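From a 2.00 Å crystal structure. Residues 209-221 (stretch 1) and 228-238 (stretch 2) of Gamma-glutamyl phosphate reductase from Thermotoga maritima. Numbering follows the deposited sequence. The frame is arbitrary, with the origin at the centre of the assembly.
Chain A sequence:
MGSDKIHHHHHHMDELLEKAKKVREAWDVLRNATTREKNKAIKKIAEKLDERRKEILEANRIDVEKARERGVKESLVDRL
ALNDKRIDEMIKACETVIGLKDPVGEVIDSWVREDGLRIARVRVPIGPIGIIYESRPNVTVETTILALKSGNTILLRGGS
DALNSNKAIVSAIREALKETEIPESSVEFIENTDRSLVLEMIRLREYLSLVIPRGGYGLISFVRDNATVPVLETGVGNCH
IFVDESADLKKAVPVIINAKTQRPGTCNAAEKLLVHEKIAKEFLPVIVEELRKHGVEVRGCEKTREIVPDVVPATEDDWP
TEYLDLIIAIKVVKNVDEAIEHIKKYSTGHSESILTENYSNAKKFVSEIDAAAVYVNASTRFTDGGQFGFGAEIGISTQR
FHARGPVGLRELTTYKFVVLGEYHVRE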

ATOM      1  N   SER A 209      -2.685   1.877 -18.242  1.00 19.53           N
ATOM      2  CA  SER A 209      -2.538   0.448 -18.068  1.00 19.99           C
ATOM      3  C   SER A 209      -2.936  -0.029 -16.668  1.00 20.22           C
ATOM      4  O   SER A 209      -3.087  -1.228 -16.439  1.00 18.79           O
ATOM      5  CB  SER A 209      -1.079   0.055 -18.368  1.00 20.81           C
ATOM      6  OG  SER A 209      -0.816   0.237 -19.778  1.00 24.00           O
ATOM      7  N   LEU A 210      -3.038   0.905 -15.722  1.00 19.09           N
ATOM      8  CA  LEU A 210      -3.245   0.580 -14.325  1.00 19.79           C
ATOM      9  C   LEU A 210      -3.757   1.814 -13.613  1.00 19.20           C
ATOM     10  O   LEU A 210      -3.305   2.905 -13.893  1.00 18.56           O
ATOM     11  CB  LEU A 210      -1.925   0.192 -13.664  1.00 20.36           C
ATOM     12  CG  LEU A 210      -1.914  -0.097 -12.166  1.00 21.87           C
ATOM     13  CD1 LEU A 210      -2.857  -1.250 -11.872  1.00 26.13           C
ATOM     14  CD2 LEU A 210      -0.528  -0.465 -11.702  1.00 24.73           C
ATOM     15  N   VAL A 211      -4.691   1.643 -12.701  1.00 19.95           N
ATOM     16  CA  VAL A 211      -5.008   2.695 -11.735  1.00 20.96           C
ATOM     17  C   VAL A 211      -4.877   2.158 -10.326  1.00 21.15           C
ATOM     18  O   VAL A 211      -5.125   0.959 -10.067  1.00 21.62           O
ATOM     19  CB  VAL A 211      -6.397   3.356 -11.918  1.00 21.04           C
ATOM     20  CG1 VAL A 211      -6.507   4.041 -13.238  1.00 21.90           C
ATOM     21  CG2 VAL A 211      -7.516   2.350 -11.783  1.00 24.00           C
ATOM     22  N   ILE A 212      -4.432   3.044  -9.437  1.00 21.07           N
ATOM     23  CA  ILE A 212      -4.218   2.737  -8.045  1.00 22.21           C
ATOM     24  C   ILE A 212      -4.820   3.853  -7.218  1.00 23.10           C
ATOM     25  O   ILE A 212      -4.252   4.931  -7.113  1.00 23.03           O
ATOM     26  CB  ILE A 212      -2.735   2.614  -7.680  1.00 22.24           C
ATOM     27  CG1 ILE A 212      -1.998   1.623  -8.621  1.00 21.68           C
ATOM     28  CG2 ILE A 212      -2.631   2.183  -6.252  1.00 22.89           C
ATOM     29  CD1 ILE A 212      -0.480   1.584  -8.396  1.00 22.30           C
ATOM     30  N   PRO A 213      -5.978   3.592  -6.634  1.00 24.59           N
ATOM     31  CA  PRO A 213      -6.587   4.533  -5.689  1.00 26.03           C
ATOM     32  C   PRO A 213      -5.917   4.480  -4.328  1.00 27.05           C
ATOM     33  O   PRO A 213      -5.573   3.404  -3.896  1.00 26.85           O
ATOM     34  CB  PRO A 213      -8.032   4.038  -5.581  1.00 26.10           C
ATOM     35  CG  PRO A 213      -7.997   2.597  -5.931  1.00 25.59           C
ATOM     36  CD  PRO A 213      -6.808   2.398  -6.849  1.00 24.73           C
ATOM     37  N   ARG A 214      -5.716   5.623  -3.697  1.00 28.32           N
ATOM     38  CA  ARG A 214      -5.147   5.694  -2.352  1.00 30.57           C
ATOM     39  C   ARG A 214      -6.008   6.661  -1.543  1.00 31.34           C
ATOM     40  O   ARG A 214      -6.607   7.534  -2.107  1.00 32.95           O
ATOM     41  CB  ARG A 214      -3.706   6.195  -2.423  1.00 31.30           C
ATOM     42  CG  ARG A 214      -2.706   5.160  -3.060  1.00 33.34           C
ATOM     43  CD  ARG A 214      -2.593   3.865  -2.255  1.00 36.35           C
ATOM     44  NE  ARG A 214      -1.851   4.079  -1.012  1.00 40.81           N
ATOM     45  CZ  ARG A 214      -1.901   3.281   0.070  1.00 46.59           C
ATOM     46  NH1 ARG A 214      -2.668   2.188   0.097  1.00 47.59           N
ATOM     47  NH2 ARG A 214      -1.175   3.583   1.150  1.00 48.85           N
ATOM     48  N   GLY A 215      -6.109   6.496  -0.235  1.00 33.07           N
ATOM     49  CA  GLY A 215      -6.984   7.341   0.584  1.00 33.81           C
ATOM     50  C   GLY A 215      -8.095   6.509   1.197  1.00 34.35           C
ATOM     51  O   GLY A 215      -7.935   5.301   1.364  1.00 34.98           O
ATOM     52  N   GLY A 216      -9.221   7.143   1.502  1.00 35.08           N
ATOM     53  CA  GLY A 216     -10.350   6.480   2.151  1.00 35.29           C
ATOM     54  C   GLY A 216     -10.847   5.239   1.435  1.00 35.45           C
ATOM     55  O   GLY A 216     -10.644   5.099   0.215  1.00 36.18           O
ATOM     56  N   TYR A 217     -11.525   4.351   2.170  1.00 34.65           N
ATOM     57  CA  TYR A 217     -12.128   3.160   1.555  1.00 34.34           C
ATOM     58  C   TYR A 217     -13.275   3.483   0.579  1.00 33.18           C
ATOM     59  O   TYR A 217     -13.562   2.703  -0.340  1.00 32.24           O
ATOM     60  CB  TYR A 217     -12.594   2.165   2.627  1.00 34.53           C
ATOM     61  CG  TYR A 217     -11.437   1.632   3.464  1.00 37.09           C
ATOM     62  CD1 TYR A 217     -10.329   1.005   2.852  1.00 38.63           C
ATOM     63  CD2 TYR A 217     -11.428   1.781   4.875  1.00 38.23           C
ATOM     64  CE1 TYR A 217      -9.256   0.519   3.616  1.00 39.10           C
ATOM     65  CE2 TYR A 217     -10.366   1.315   5.638  1.00 37.83           C
ATOM     66  CZ  TYR A 217      -9.279   0.682   5.012  1.00 39.82           C
ATOM     67  OH  TYR A 217      -8.223   0.207   5.760  1.00 39.72           O
ATOM     68  N   GLY A 218     -13.926   4.620   0.777  1.00 32.45           N
ATOM     69  CA  GLY A 218     -14.995   5.043  -0.110  1.00 32.46           C
ATOM     70  C   GLY A 218     -14.451   5.235  -1.510  1.00 32.30           C
ATOM     71  O   GLY A 218     -14.985   4.697  -2.474  1.00 31.76           O
ATOM     72  N   LEU A 219     -13.355   5.975  -1.598  1.00 31.96           N
ATOM     73  CA  LEU A 219     -12.695   6.228  -2.864  1.00 32.18           C
ATOM     74  C   LEU A 219     -12.130   4.949  -3.507  1.00 32.35           C
ATOM     75  O   LEU A 219     -12.157   4.814  -4.751  1.00 32.14           O
ATOM     76  CB  LEU A 219     -11.590   7.252  -2.662  1.00 32.41           C
ATOM     77  CG  LEU A 219     -10.736   7.630  -3.876  1.00 34.02           C
ATOM     78  CD1 LEU A 219     -11.613   8.070  -5.086  1.00 35.70           C
ATOM     79  CD2 LEU A 219      -9.744   8.732  -3.502  1.00 34.57           C
ATOM     80  N   ILE A 220     -11.613   4.029  -2.679  1.00 32.13           N
ATOM     81  CA  ILE A 220     -10.967   2.796  -3.183  1.00 31.56           C
ATOM     82  C   ILE A 220     -12.052   1.857  -3.732  1.00 31.31           C
ATOM     83  O   ILE A 220     -11.927   1.300  -4.841  1.00 29.88           O
ATOM     84  CB  ILE A 220     -10.069   2.127  -2.052  1.00 31.94           C
ATOM     85  CG1 ILE A 220      -8.771   2.928  -1.862  1.00 31.21           C
ATOM     86  CG2 ILE A 220      -9.755   0.660  -2.362  1.00 30.99           C
ATOM     87  CD1 ILE A 220      -8.097   2.732  -0.521  1.00 33.07           C
ATOM     88  N   SER A 221     -13.126   1.712  -2.956  1.00 31.56           N
ATOM     89  CA  SER A 221     -14.337   0.960  -3.369  1.00 31.79           C
ATOM     90  C   SER A 221     -14.951   1.487  -4.687  1.00 31.73           C
ATOM     91  O   SER A 221     -15.277   0.720  -5.601  1.00 31.55           O
ATOM     92  CB  SER A 221     -15.412   1.060  -2.276  1.00 32.42           C
ATOM     93  OG  SER A 221     -15.580   2.430  -1.870  1.00 32.22           O
ATOM     94  N   THR A 228     -12.717   0.141 -15.649  1.00 23.03           N
ATOM     95  CA  THR A 228     -12.388  -0.823 -16.699  1.00 22.40           C
ATOM     96  C   THR A 228     -10.876  -1.003 -16.901  1.00 22.25           C
ATOM     97  O   THR A 228     -10.445  -2.017 -17.446  1.00 22.66           O
ATOM     98  CB  THR A 228     -13.102  -0.532 -18.051  1.00 22.71           C
ATOM     99  OG1 THR A 228     -12.647   0.684 -18.657  1.00 21.42           O
ATOM    100  CG2 THR A 228     -14.636  -0.337 -17.829  1.00 23.08           C
ATOM    101  N   VAL A 229     -10.081  -0.042 -16.445  1.00 21.24           N
ATOM    102  CA  VAL A 229      -8.627  -0.146 -16.444  1.00 21.40           C
ATOM    103  C   VAL A 229      -8.278  -1.069 -15.286  1.00 21.90           C
ATOM    104  O   VAL A 229      -8.918  -0.971 -14.251  1.00 23.78           O
ATOM    105  CB  VAL A 229      -7.982   1.247 -16.227  1.00 21.46           C
ATOM    106  CG1 VAL A 229      -6.482   1.144 -16.032  1.00 20.43           C
ATOM    107  CG2 VAL A 229      -8.315   2.183 -17.406  1.00 20.74           C
ATOM    108  N   PRO A 230      -7.294  -1.954 -15.434  1.00 22.14           N
ATOM    109  CA  PRO A 230      -6.853  -2.796 -14.305  1.00 22.29           C
ATOM    110  C   PRO A 230      -6.567  -1.985 -13.010  1.00 22.25           C
ATOM    111  O   PRO A 230      -6.017  -0.865 -13.090  1.00 23.16           O
ATOM    112  CB  PRO A 230      -5.572  -3.440 -14.829  1.00 22.21           C
ATOM    113  CG  PRO A 230      -5.721  -3.463 -16.371  1.00 23.89           C
ATOM    114  CD  PRO A 230      -6.588  -2.277 -16.687  1.00 21.87           C
ATOM    115  N   VAL A 231      -6.921  -2.540 -11.862  1.00 21.28           N
ATOM    116  CA  VAL A 231      -6.761  -1.867 -10.595  1.00 21.54           C
ATOM    117  C   VAL A 231      -5.903  -2.688  -9.684  1.00 22.02           C
ATOM    118  O   VAL A 231      -6.015  -3.913  -9.710  1.00 22.90           O
ATOM    119  CB  VAL A 231      -8.117  -1.654  -9.894  1.00 20.46           C
ATOM    120  CG1 VAL A 231      -7.954  -0.941  -8.551  1.00 20.27           C
ATOM    121  CG2 VAL A 231      -8.996  -0.861 -10.768  1.00 22.83           C
ATOM    122  N   LEU A 232      -5.052  -2.024  -8.892  1.00 22.01           N
ATOM    123  CA  LEU A 232      -4.474  -2.641  -7.692  1.00 23.04           C
ATOM    124  C   LEU A 232      -5.171  -2.027  -6.488  1.00 23.39           C
ATOM    125  O   LEU A 232      -5.036  -0.839  -6.208  1.00 24.09           O
ATOM    126  CB  LEU A 232      -2.951  -2.449  -7.599  1.00 23.89           C
ATOM    127  CG  LEU A 232      -2.131  -3.339  -8.518  1.00 22.91           C
ATOM    128  CD1 LEU A 232      -0.679  -2.929  -8.435  1.00 24.19           C
ATOM    129  CD2 LEU A 232      -2.304  -4.800  -8.138  1.00 24.00           C
ATOM    130  N   GLU A 233      -5.954  -2.856  -5.818  1.00 24.24           N
ATOM    131  CA  GLU A 233      -6.752  -2.482  -4.660  1.00 24.71           C
ATOM    132  C   GLU A 233      -5.991  -2.683  -3.329  1.00 25.02           C
ATOM    133  O   GLU A 233      -5.706  -3.835  -2.908  1.00 23.09           O
ATOM    134  CB  GLU A 233      -8.012  -3.340  -4.663  1.00 25.14           C
ATOM    135  CG  GLU A 233      -8.950  -3.088  -3.510  1.00 26.46           C
ATOM    136  CD  GLU A 233     -10.290  -3.768  -3.715  1.00 29.72           C
ATOM    137  OE1 GLU A 233     -10.382  -4.778  -4.472  1.00 27.54           O
ATOM    138  OE2 GLU A 233     -11.269  -3.267  -3.134  1.00 31.06           O
ATOM    139  N   THR A 234      -5.681  -1.570  -2.661  1.00 24.69           N
ATOM    140  CA  THR A 234      -5.085  -1.615  -1.332  1.00 24.75           C
ATOM    141  C   THR A 234      -6.189  -1.637  -0.310  1.00 24.90           C
ATOM    142  O   THR A 234      -6.669  -0.568   0.120  1.00 25.22           O
ATOM    143  CB  THR A 234      -4.162  -0.388  -1.103  1.00 26.16           C
ATOM    144  OG1 THR A 234      -4.925   0.838  -1.166  1.00 28.03           O
ATOM    145  CG2 THR A 234      -3.111  -0.291  -2.229  1.00 25.03           C
ATOM    146  N   GLY A 235      -6.623  -2.849   0.064  1.00 24.18           N
ATOM    147  CA  GLY A 235      -7.886  -3.017   0.756  1.00 23.43           C
ATOM    148  C   GLY A 235      -7.807  -2.862   2.279  1.00 23.40           C
ATOM    149  O   GLY A 235      -6.744  -2.585   2.833  1.00 21.52           O
ATOM    150  N   VAL A 236      -8.979  -3.046   2.891  1.00 23.44           N
ATOM    151  CA  VAL A 236      -9.208  -3.108   4.353  1.00 23.70           C
ATOM    152  C   VAL A 236      -8.379  -4.177   5.060  1.00 22.29           C
ATOM    153  O   VAL A 236      -8.142  -5.261   4.516  1.00 21.40           O
ATOM    154  CB  VAL A 236     -10.686  -3.465   4.669  1.00 24.27           C
ATOM    155  CG1 VAL A 236     -10.942  -3.473   6.214  1.00 25.05           C
ATOM    156  CG2 VAL A 236     -11.647  -2.483   4.008  1.00 27.15           C
ATOM    157  N   GLY A 237      -7.953  -3.870   6.282  1.00 20.92           N
ATOM    158  CA  GLY A 237      -7.117  -4.777   7.055  1.00 20.23           C
ATOM    159  C   GLY A 237      -7.761  -5.099   8.394  1.00 19.39           C
ATOM    160  O   GLY A 237      -7.371  -4.561   9.430  1.00 18.21           O
ATOM    161  N   ASN A 238      -8.787  -5.940   8.338  1.00 18.65           N
ATOM    162  CA  ASN A 238      -9.353  -6.581   9.522  1.00 18.09           C
ATOM    163  C   ASN A 238      -8.452  -7.735   9.907  1.00 17.75           C
ATOM    164  O   ASN A 238      -8.694  -8.871   9.520  1.00 19.45           O
ATOM    165  CB  ASN A 238     -10.770  -7.088   9.245  1.00 17.20           C
ATOM    166  CG  ASN A 238     -11.483  -7.528  10.491  1.00 18.39           C
ATOM    167  OD1 ASN A 238     -11.252  -6.970  11.589  1.00 17.43           O
ATOM    168  ND2 ASN A 238     -12.382  -8.525  10.347  1.00 13.02           N
TER
HETATM  169  O   HOH W   1      -5.963   0.714  -4.244  1.00 28.69           O

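The two segments run side by side in the same direction, with Leu 210, Val 211 and Ile 212 drawing level with Pro 230, Val 231 and Leu 232. At the start, Ser 209 turns its side chain away, and its backbone does the packing: its O lies 3.5 Å from CG of Pro 230. Leu 210 also points its CA-to-CB bond away, yet the t, p rotamer brings the end of the chain back, so that its CD1 reaches CG of Leu 232 at 4.0 Å. CA of Leu 210 also makes a CA-H...O contact with O of Pro 230, at 3.4 Å.

Val 211 is the centre of the backbone pairing. Its N donates to O of Pro 230 (2.9 Å, nearly straight), and its O accepts from N of Leu 232 (3.2 Å). One residue thus bonds to the neighbours on both sides of Val 231, as in a parallel bridge, and the bridge is single. O of Val 211 also receives a CA-H...O contact from CA of Val 231 at 3.3 Å. On one side of these polar bonds the valines pack together: CG1 of Val 211 meets CG1 of Val 229 at 4.0 Å, while CG2 of Val 211 meets CG2 of Val 231 at 3.7 Å.

Ile 212 lies on the other side, with Leu 210 and Leu 232, and packs more loosely, its CG1 4.3 Å from CB of Leu 232. Pro 213, which has no amide hydrogen to give, returns to the valine side and packs its CD against CG1 of Val 231 at 3.9 Å. Beyond it the backbones separate, and water 1 fills the gap. It donates to O of Pro 213 and to O of Leu 232, both at 2.7 Å, and accepts from N of Thr 234 at 2.8 Å, joining polar backbone groups that no longer meet directly.

Arg 214 starts sideways, but three successive m rotamers curl it until NH1 stands 2.9 Å from OG1 of Thr 234, which lies at the guanidinium edge. Gly 215 makes no contact across; its backbone angles would jam a CB against the preceding carbonyl. Gly 216 then caps the helix, its O accepting from N of Ile 220 at 3.2 Å.

The helix turns two side chains toward the partner. Tyr 217 offers a ring face to Val 236, whose CG2 sits 3.9 Å from the ring centroid and almost on its normal, a CH-pi contact. One turn on, Ile 220 sets CD1 3.7 Å from O of Thr 234 and CG2 4.0 Å from CG of Glu 233. The rule is economical: pair backbones briefly, bridge their divergence with water, then pack a helix against the extended chain.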